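Local coordinates for LPXTG cell wall surface protein (Streptococcus gordonii, PDB 4IGB), which is anchored to the peptidoglycan of the cell wall and probably acts as a surface adhesin, its two N-terminal domains being the part described here, at residues T99-Q104 with I180-G185; T186-K191 with N265-N270; V114-L119 with K168-D173. All coordinates share one frame; numbering follows the deposited sequence.

Contact 1 (T99-Q104 with I180-G185)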
loop_
_atom_site.group_PDB
_atom_site.type_symbol
_atom_site.label_atom_id
_atom_site.label_comp_id
_atom_site.label_asym_id
_atom_site.label_seq_id
_atom_site.Cartn_x
_atom_site.Cartn_y
_atom_site.Cartn_z
ATOM N N THR B 99 3.259 2.235 -13.148
ATOM C CA THR B 99 4.202 1.224 -13.597
ATOM C C THR B 99 5.295 1.055 -12.557
ATOM O O THR B 99 5.929 2.032 -12.141
ATOM C CB THR B 99 4.823 1.614 -14.928
ATOM O OG1 THR B 99 3.773 1.838 -15.876
ATOM C CG2 THR B 99 5.760 0.506 -15.440
ATOM N N VAL B 100 5.507 -0.182 -12.126
ATOM C CA VAL B 100 6.451 -0.468 -11.055
ATOM C C VAL B 100 7.325 -1.661 -11.445
ATOM O O VAL B 100 6.807 -2.728 -11.799
ATOM C CB VAL B 100 5.712 -0.812 -9.743
ATOM C CG1 VAL B 100 6.697 -1.155 -8.657
ATOM C CG2 VAL B 100 4.799 0.332 -9.302
ATOM N N ASN B 101 8.643 -1.488 -11.371
ATOM C CA ASN B 101 9.587 -2.541 -11.753
ATOM C C ASN B 101 9.315 -3.029 -13.172
ATOM O O ASN B 101 9.340 -4.235 -13.428
ATOM C CB ASN B 101 9.511 -3.741 -10.789
ATOM C CG ASN B 101 9.904 -3.391 -9.352
ATOM O OD1 ASN B 101 10.812 -2.588 -9.106
ATOM N ND2 ASN B 101 9.215 -4.005 -8.394
ATOM N N GLY B 102 9.040 -2.091 -14.081
ATOM C CA GLY B 102 8.701 -2.406 -15.456
ATOM C C GLY B 102 7.289 -2.954 -15.672
ATOM O O GLY B 102 6.869 -3.163 -16.811
ATOM N N LYS B 103 6.549 -3.176 -14.589
ATOM C CA LYS B 103 5.235 -3.829 -14.671
ATOM C C LYS B 103 4.056 -2.892 -14.388
ATOM O O LYS B 103 4.084 -2.097 -13.445
ATOM C CB LYS B 103 5.173 -5.010 -13.693
ATOM C CG LYS B 103 6.162 -6.144 -13.989
ATOM C CD LYS B 103 6.152 -7.157 -12.841
ATOM C CE LYS B 103 6.709 -8.503 -13.266
ATOM N NZ LYS B 103 6.804 -9.399 -12.070
ATOM N N GLN B 104 3.010 -3.005 -15.197
ATOM C CA GLN B 104 1.764 -2.301 -14.910
ATOM C C GLN B 104 1.067 -2.870 -13.667
ATOM O O GLN B 104 0.956 -4.098 -13.492
ATOM C CB GLN B 104 0.814 -2.358 -16.104
ATOM C CG GLN B 104 -0.597 -1.884 -15.782
ATOM C CD GLN B 104 -1.538 -2.025 -16.969
ATOM O OE1 GLN B 104 -1.113 -1.911 -18.120
ATOM N NE2 GLN B 104 -2.818 -2.288 -16.696
ATOM N N ILE B 180 -3.507 -4.326 -4.631
ATOM C CA ILE B 180 -2.754 -3.984 -5.831
ATOM C C ILE B 180 -2.187 -5.267 -6.430
ATOM O O ILE B 180 -1.863 -6.205 -5.709
ATOM C CB ILE B 180 -1.626 -2.987 -5.541
ATOM C CG1 ILE B 180 -0.796 -3.432 -4.324
ATOM C CG2 ILE B 180 -2.224 -1.618 -5.291
ATOM C CD1 ILE B 180 0.448 -2.540 -4.051
ATOM N N ARG B 181 -2.055 -5.293 -7.752
ATOM C CA ARG B 181 -1.812 -6.533 -8.479
ATOM C C ARG B 181 -1.079 -6.202 -9.770
ATOM O O ARG B 181 -1.471 -5.274 -10.471
ATOM C CB ARG B 181 -3.186 -7.129 -8.821
ATOM C CG ARG B 181 -3.246 -8.603 -9.004
ATOM C CD ARG B 181 -4.668 -9.034 -9.403
ATOM N NE ARG B 181 -5.618 -9.069 -8.288
ATOM C CZ ARG B 181 -6.915 -9.336 -8.439
ATOM N NH1 ARG B 181 -7.411 -9.583 -9.651
ATOM N NH2 ARG B 181 -7.721 -9.357 -7.392
ATOM N N TYR B 182 -0.018 -6.938 -10.099
ATOM C CA TYR B 182 0.544 -6.812 -11.434
ATOM C C TYR B 182 -0.468 -7.291 -12.498
ATOM O O TYR B 182 -1.008 -8.401 -12.422
ATOM C CB TYR B 182 1.854 -7.599 -11.563
ATOM C CG TYR B 182 3.015 -7.058 -10.746
ATOM C CD1 TYR B 182 3.338 -5.712 -10.766
ATOM C CD2 TYR B 182 3.774 -7.905 -9.940
ATOM C CE1 TYR B 182 4.403 -5.220 -10.013
ATOM C CE2 TYR B 182 4.833 -7.430 -9.184
ATOM C CZ TYR B 182 5.149 -6.079 -9.224
ATOM O OH TYR B 182 6.210 -5.589 -8.473
ATOM N N ALA B 183 -0.680 -6.470 -13.513
ATOM C CA ALA B 183 -1.597 -6.824 -14.580
ATOM C C ALA B 183 -1.112 -8.054 -15.336
ATOM O O ALA B 183 -1.921 -8.834 -15.822
ATOM C CB ALA B 183 -1.780 -5.653 -15.534
ATOM N N ASP B 184 0.204 -8.239 -15.440
ATOM C CA ASP B 184 0.723 -9.346 -16.248
ATOM C C ASP B 184 0.519 -10.730 -15.611
ATOM O O ASP B 184 0.734 -11.761 -16.260
ATOM C CB ASP B 184 2.190 -9.127 -16.657
ATOM C CG ASP B 184 3.152 -9.167 -15.483
ATOM O OD1 ASP B 184 2.734 -9.517 -14.360
ATOM O OD2 ASP B 184 4.345 -8.854 -15.691
ATOM N N GLY B 185 0.095 -10.752 -14.349
ATOM C CA GLY B 185 -0.232 -12.007 -13.684
ATOM C C GLY B 185 0.905 -12.649 -12.909
ATOM O O GLY B 185 0.746 -13.740 -12.341
HETATM O O HOH W 1 2.130 -6.202 -14.875
#
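Lys103 lies across the ring of Tyr182 at about a right angle, with Lys103 CD over the centre of one face, 3.6 Å from the ring centroid, in a CH-pi contact. Lys103 CG stands anti to the carbonyl carbon (chi1 -63°), and the extended chain leaves Lys103 NZ 4.5 Å from the centroid of the Tyr182 ring, an off-centre cation-pi contact. On the way Lys103 CE passes 3.4 Å from Asp184 OD2, but NZ is too far from that oxygen for a salt bridge and bonds instead to Thr186 OG1, which also pairs with Asp184 OD1. The backbone frame is a beta hairpin, strands 84-100 and 103-118 joined by a type I' turn from Val100 to Lys103, set against the end of strand 170-182, where a type I turn begins at Tyr182. Ala183 N donates to Gln104 O at 2.9 Å and nearly straight (170°); this oxygen lies at the edge of the tyrosine ring and also accepts a hydrogen bond from a water, which in turn accepts from Asp184 N. From the hairpin turn, Asn101 ND2 reaches Tyr182 OH in a weak 3.4 Å bond; the main partner of that hydroxyl is Asp189 OD1.

Contact 2 (T186-K191 with N265-N270)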
loop_
_atom_site.group_PDB
_atom_site.type_symbol
_atom_site.label_atom_id
_atom_site.label_comp_id
_atom_site.label_asym_id
_atom_site.label_seq_id
_atom_site.Cartn_x
_atom_site.Cartn_y
_atom_site.Cartn_z
ATOM N N THR B 186 2.059 -11.992 -12.896
ATOM C CA THR B 186 3.174 -12.439 -12.060
ATOM C C THR B 186 2.890 -12.136 -10.601
ATOM O O THR B 186 2.038 -11.298 -10.287
ATOM C CB THR B 186 4.515 -11.763 -12.452
ATOM O OG1 THR B 186 4.353 -10.340 -12.482
ATOM C CG2 THR B 186 4.977 -12.247 -13.818
ATOM N N GLU B 187 3.612 -12.813 -9.713
ATOM C CA GLU B 187 3.401 -12.670 -8.284
ATOM C C GLU B 187 3.627 -11.227 -7.830
ATOM O O GLU B 187 4.616 -10.607 -8.193
ATOM C CB GLU B 187 4.290 -13.651 -7.518
ATOM C CG GLU B 187 3.839 -15.115 -7.671
ATOM C CD GLU B 187 4.952 -16.117 -7.364
ATOM O OE1 GLU B 187 4.895 -16.769 -6.297
ATOM O OE2 GLU B 187 5.877 -16.255 -8.203
ATOM N N THR B 188 2.690 -10.687 -7.064
ATOM C CA THR B 188 2.784 -9.295 -6.643
ATOM C C THR B 188 3.560 -9.205 -5.327
ATOM O O THR B 188 3.038 -9.533 -4.269
ATOM C CB THR B 188 1.386 -8.633 -6.508
ATOM O OG1 THR B 188 0.662 -8.776 -7.739
ATOM C CG2 THR B 188 1.523 -7.140 -6.175
ATOM N N ASP B 189 4.816 -8.776 -5.426
ATOM C CA ASP B 189 5.719 -8.619 -4.279
ATOM C C ASP B 189 5.529 -7.268 -3.576
ATOM O O ASP B 189 6.148 -7.001 -2.551
ATOM C CB ASP B 189 7.174 -8.754 -4.749
ATOM C CG ASP B 189 7.451 -7.996 -6.075
ATOM O OD1 ASP B 189 6.638 -7.123 -6.469
ATOM O OD2 ASP B 189 8.483 -8.279 -6.738
ATOM N N LEU B 190 4.680 -6.414 -4.133
ATOM C CA LEU B 190 4.437 -5.091 -3.552
ATOM C C LEU B 190 3.698 -5.179 -2.232
ATOM O O LEU B 190 2.795 -5.998 -2.070
ATOM C CB LEU B 190 3.639 -4.223 -4.519
ATOM C CG LEU B 190 4.239 -4.055 -5.917
ATOM C CD1 LEU B 190 3.321 -3.239 -6.807
ATOM C CD2 LEU B 190 5.638 -3.419 -5.837
ATOM N N LYS B 191 4.076 -4.321 -1.290
ATOM C CA LYS B 191 3.418 -4.281 0.012
ATOM C C LYS B 191 2.545 -3.040 0.114
ATOM O O LYS B 191 3.038 -1.908 0.204
ATOM C CB LYS B 191 4.450 -4.341 1.148
ATOM C CG LYS B 191 5.317 -5.607 1.105
ATOM C CD LYS B 191 4.490 -6.889 1.172
ATOM C CE LYS B 191 5.368 -8.087 0.817
ATOM N NZ LYS B 191 4.581 -9.343 0.634
ATOM N N ASN B 265 1.442 -6.781 5.278
ATOM C CA ASN B 265 2.229 -7.977 4.998
ATOM C C ASN B 265 2.130 -8.407 3.533
ATOM O O ASN B 265 2.945 -9.210 3.065
ATOM C CB ASN B 265 1.752 -9.150 5.874
ATOM C CG ASN B 265 2.208 -9.024 7.305
ATOM O OD1 ASN B 265 3.233 -8.404 7.576
ATOM N ND2 ASN B 265 1.452 -9.616 8.232
ATOM N N SER B 266 1.116 -7.912 2.819
ATOM C CA SER B 266 0.850 -8.409 1.461
ATOM C C SER B 266 0.520 -7.275 0.509
ATOM O O SER B 266 0.722 -6.095 0.828
ATOM C CB SER B 266 -0.309 -9.415 1.460
ATOM O OG SER B 266 -1.540 -8.774 1.778
ATOM N N ASN B 267 -0.006 -7.631 -0.655
ATOM C CA ASN B 267 -0.446 -6.626 -1.615
ATOM C C ASN B 267 -1.888 -6.182 -1.327
ATOM O O ASN B 267 -2.501 -5.466 -2.117
ATOM C CB ASN B 267 -0.325 -7.168 -3.037
ATOM C CG ASN B 267 -1.172 -8.437 -3.258
ATOM O OD1 ASN B 267 -1.308 -9.262 -2.362
ATOM N ND2 ASN B 267 -1.742 -8.575 -4.443
ATOM N N SER B 268 -2.437 -6.614 -0.197
ATOM C CA SER B 268 -3.792 -6.198 0.157
ATOM C C SER B 268 -3.979 -5.772 1.605
ATOM O O SER B 268 -3.141 -6.022 2.479
ATOM C CB SER B 268 -4.800 -7.311 -0.155
ATOM O OG SER B 268 -4.542 -8.414 0.670
ATOM N N MET B 269 -5.126 -5.167 1.860
ATOM C CA MET B 269 -5.491 -4.775 3.209
ATOM C C MET B 269 -7.006 -4.740 3.306
ATOM O O MET B 269 -7.676 -4.179 2.435
ATOM C CB MET B 269 -4.905 -3.392 3.543
ATOM C CG MET B 269 -4.906 -3.046 5.030
ATOM S SD MET B 269 -3.931 -1.562 5.463
ATOM C CE MET B 269 -2.376 -1.861 4.642
ATOM N N ASN B 270 -7.544 -5.362 4.352
ATOM C CA ASN B 270 -8.976 -5.280 4.630
ATOM C C ASN B 270 -9.164 -4.240 5.724
ATOM O O ASN B 270 -8.942 -4.514 6.899
ATOM C CB ASN B 270 -9.517 -6.654 5.045
ATOM C CG ASN B 270 -11.004 -6.638 5.397
ATOM O OD1 ASN B 270 -11.555 -7.583 5.973
ATOM N ND2 ASN B 270 -11.654 -5.545 5.052
#
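Lys191 reaches past the backbone of Ser266 to the carbonyl of Asn265, and its side chain can be followed atom by atom. Lys191 CB lies 4.1 Å from Ser266 O, the same oxygen that receives a CA-H...O contact from Lys191 CA. At CG the chain bends (chi2 -58°), which brings Lys191 CD round to 3.4 Å from Asn265 O. Lys191 CE keeps beside Asn265 O at 3.5 Å, and Lys191 NZ donates a hydrogen bond to Asn265 O, 2.9 Å away. The C=O...N angle is 135° and the donor is tilted 31° from the carbonyl plane, so the ammonium group approaches obliquely while the last two methylenes lie alongside the acceptor. Residues 265-267 link strand 261-264 to strand 268-274, whose first residues end the segment; the two strands belong to different sheets of the N-terminal domain, and Ser266 OG accepts from Ser268 N to form an ST turn. The opposing residues lie in the loop between strands 170-182 and 193-194, and backbone bonds pair Ser266 with Leu192 of that loop and Asn267 with Ile180 of strand 170-182. Earlier in the loop, Thr188 meets Asn267 at about a right angle, Thr188 CG2 packing 3.6 Å from Asn267 CB. Their polar ends turn to strand 170-182: Thr188 OG1 bonds to Tyr182 N and Asn267 ND2 to Ile180 O. Leu190 O rests 3.3 Å from Asn267 CA.

Contact 3 (V114-L119 with K168-D173)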
loop_
_atom_site.group_PDB
_atom_site.type_symbol
_atom_site.label_atom_id
_atom_site.label_comp_id
_atom_site.label_asym_id
_atom_site.label_seq_id
_atom_site.Cartn_x
_atom_site.Cartn_y
_atom_site.Cartn_z
ATOM N N VAL B 114 -21.346 -2.670 3.628
ATOM C CA VAL B 114 -21.600 -1.360 4.212
ATOM C C VAL B 114 -22.852 -1.500 5.054
ATOM O O VAL B 114 -23.878 -1.986 4.576
ATOM C CB VAL B 114 -21.796 -0.265 3.136
ATOM C CG1 VAL B 114 -22.158 1.103 3.789
ATOM C CG2 VAL B 114 -20.544 -0.158 2.249
ATOM N N THR B 115 -22.752 -1.101 6.314
ATOM C CA THR B 115 -23.887 -1.141 7.223
ATOM C C THR B 115 -24.303 0.289 7.563
ATOM O O THR B 115 -23.486 1.092 8.030
ATOM C CB THR B 115 -23.528 -1.867 8.545
ATOM O OG1 THR B 115 -23.023 -3.181 8.263
ATOM C CG2 THR B 115 -24.760 -1.966 9.450
ATOM N N LEU B 116 -25.572 0.593 7.319
ATOM C CA LEU B 116 -26.169 1.872 7.694
ATOM C C LEU B 116 -26.775 1.734 9.082
ATOM O O LEU B 116 -27.711 0.955 9.278
ATOM C CB LEU B 116 -27.269 2.261 6.689
ATOM C CG LEU B 116 -26.899 3.090 5.448
ATOM C CD1 LEU B 116 -25.504 2.808 4.927
ATOM C CD2 LEU B 116 -27.929 2.919 4.335
ATOM N N HIS B 117 -26.234 2.478 10.039
ATOM C CA HIS B 117 -26.756 2.507 11.399
ATOM C C HIS B 117 -27.735 3.662 11.564
ATOM O O HIS B 117 -27.346 4.831 11.560
ATOM C CB HIS B 117 -25.615 2.642 12.419
ATOM C CG HIS B 117 -24.736 1.430 12.502
ATOM N ND1 HIS B 117 -24.963 0.406 13.398
ATOM C CD2 HIS B 117 -23.645 1.068 11.787
ATOM C CE1 HIS B 117 -24.042 -0.528 13.239
ATOM N NE2 HIS B 117 -23.232 -0.152 12.264
ATOM N N TYR B 118 -29.013 3.329 11.697
ATOM C CA TYR B 118 -30.048 4.337 11.896
ATOM C C TYR B 118 -29.756 5.199 13.137
ATOM O O TYR B 118 -29.463 4.676 14.215
ATOM C CB TYR B 118 -31.419 3.667 12.009
ATOM C CG TYR B 118 -32.573 4.645 12.005
ATOM C CD1 TYR B 118 -32.820 5.448 10.891
ATOM C CD2 TYR B 118 -33.419 4.761 13.101
ATOM C CE1 TYR B 118 -33.874 6.343 10.869
ATOM C CE2 TYR B 118 -34.484 5.655 13.088
ATOM C CZ TYR B 118 -34.701 6.441 11.969
ATOM O OH TYR B 118 -35.744 7.330 11.943
ATOM N N LEU B 119 -29.822 6.518 12.979
ATOM C CA LEU B 119 -29.434 7.432 14.051
ATOM C C LEU B 119 -30.522 7.674 15.109
ATOM O O LEU B 119 -30.242 8.223 16.165
ATOM C CB LEU B 119 -28.977 8.762 13.469
ATOM C CG LEU B 119 -27.525 8.828 12.996
ATOM C CD1 LEU B 119 -27.320 10.069 12.149
ATOM C CD2 LEU B 119 -26.572 8.815 14.190
ATOM N N LYS B 168 -27.604 13.064 7.766
ATOM C CA LYS B 168 -27.647 12.770 9.189
ATOM C C LYS B 168 -28.775 11.824 9.531
ATOM O O LYS B 168 -29.418 11.978 10.571
ATOM C CB LYS B 168 -27.805 14.063 9.993
ATOM C CG LYS B 168 -26.680 15.055 9.786
ATOM C CD LYS B 168 -27.037 16.413 10.388
ATOM C CE LYS B 168 -25.953 17.435 10.127
ATOM N NZ LYS B 168 -26.381 18.782 10.591
ATOM N N ALA B 169 -29.015 10.848 8.663
ATOM C CA ALA B 169 -30.033 9.825 8.909
ATOM C C ALA B 169 -29.435 8.504 9.411
ATOM O O ALA B 169 -30.006 7.835 10.281
ATOM C CB ALA B 169 -30.846 9.587 7.654
ATOM N N PHE B 170 -28.294 8.118 8.848
ATOM C CA PHE B 170 -27.584 6.920 9.295
ATOM C C PHE B 170 -26.105 7.252 9.382
ATOM O O PHE B 170 -25.591 7.992 8.542
ATOM C CB PHE B 170 -27.711 5.765 8.283
ATOM C CG PHE B 170 -29.122 5.316 8.000
ATOM C CD1 PHE B 170 -29.629 4.175 8.594
ATOM C CD2 PHE B 170 -29.913 5.997 7.101
ATOM C CE1 PHE B 170 -30.903 3.745 8.327
ATOM C CE2 PHE B 170 -31.187 5.574 6.829
ATOM C CZ PHE B 170 -31.689 4.447 7.447
ATOM N N TRP B 171 -25.399 6.690 10.359
ATOM C CA TRP B 171 -23.941 6.669 10.251
ATOM C C TRP B 171 -23.560 5.364 9.552
ATOM O O TRP B 171 -24.353 4.414 9.533
ATOM C CB TRP B 171 -23.229 6.850 11.601
ATOM C CG TRP B 171 -23.541 5.829 12.684
ATOM C CD1 TRP B 171 -24.616 5.827 13.522
ATOM C CD2 TRP B 171 -22.731 4.701 13.070
ATOM N NE1 TRP B 171 -24.533 4.763 14.401
ATOM C CE2 TRP B 171 -23.389 4.058 14.139
ATOM C CE3 TRP B 171 -21.520 4.169 12.606
ATOM C CZ2 TRP B 171 -22.884 2.904 14.744
ATOM C CZ3 TRP B 171 -21.017 3.029 13.211
ATOM C CH2 TRP B 171 -21.698 2.412 14.272
ATOM N N ILE B 172 -22.373 5.321 8.955
ATOM C CA ILE B 172 -22.013 4.174 8.143
ATOM C C ILE B 172 -20.784 3.449 8.677
ATOM O O ILE B 172 -19.949 4.029 9.375
ATOM C CB ILE B 172 -21.779 4.568 6.669
ATOM C CG1 ILE B 172 -20.478 5.374 6.536
ATOM C CG2 ILE B 172 -22.989 5.324 6.122
ATOM C CD1 ILE B 172 -20.160 5.802 5.107
ATOM N N ASP B 173 -20.702 2.171 8.333
ATOM C CA ASP B 173 -19.554 1.342 8.619
ATOM C C ASP B 173 -19.249 0.590 7.333
ATOM O O ASP B 173 -20.003 -0.288 6.924
ATOM C CB ASP B 173 -19.859 0.382 9.776
ATOM C CG ASP B 173 -18.689 -0.549 10.103
ATOM O OD1 ASP B 173 -18.801 -1.323 11.077
ATOM O OD2 ASP B 173 -17.662 -0.521 9.396
HETATM O O HOH W 2 -20.491 -3.131 7.570
HETATM O O HOH W 3 -21.548 -2.127 11.537
#
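His117 and Trp171 stack on one face of an antiparallel strand pair, the imidazole lying over the six-membered ring of the indole with centroids 3.8 Å apart and planes only 8° from parallel. The stack is offset, with Trp171 CZ2 beneath the rim of the imidazole. Trp171 CG sits between the backbone N and the carbonyl carbon (chi1 59°). At the indole edge, near its plane, Leu119 CD2 touches Trp171 CD1. The opposite face of the sheet is the buried, largely apolar one: Leu116 CB presses on Phe170 CD1 at 3.6 Å, Leu116 CD1 meets Ile172 CG2, and Tyr118 turns its edge to the face of Phe170 in an offset edge-to-face pair, planes 62° apart. Strands 103-118 and 170-182 are neighbours in the large antiparallel sheet of the N-terminal domain. Here Thr115-Asp173 and His117-Trp171 are hydrogen-bonded pairs, while Leu116-Ile172 and Tyr118-Phe170 are non-hydrogen-bonded ones. Val136 of strand 135-142 covers Leu116 and Phe170, and helix 122-129 packs on Tyr118, placing this apolar face in the interior. The stacked face, though close-packed at its rings, is partly exposed and watered at its Thr115 and Asp173 end. One molecule bridges His117 NE2, 2.7 Å away at the edge of the imidazole, to Asp173 OD1, and another joins Thr115 OG1 to Asp173 O. The second carboxylate oxygen, Asp173 OD2, bonds to Tyr212 OH. Past the last strand pair, Leu119 N donates to Ala169 O at 3.0 Å.

From the N terminus, strand 84-100 turns into strand 103-118, and the hairpin end supplies the first half of contact 1. At the far end of strand 103-118, contact 3 closes a loop holding helix 122-129 and strand 135-142, and strand 170-182 then returns to close contact 1. Contact 3 is thus nested inside contact 1, the two centres lying about 37 Å apart along the same strand pair. Contact 2 follows in series, its first segment directly continuing contact 1, and closes a loop of similar length to that of contact 1 just before strand 268-274, the other neighbour of strand 170-182. Contacts 1 and 2 touch, joining the hairpin tip to the loop 186-191, whereas contact 3 stands apart.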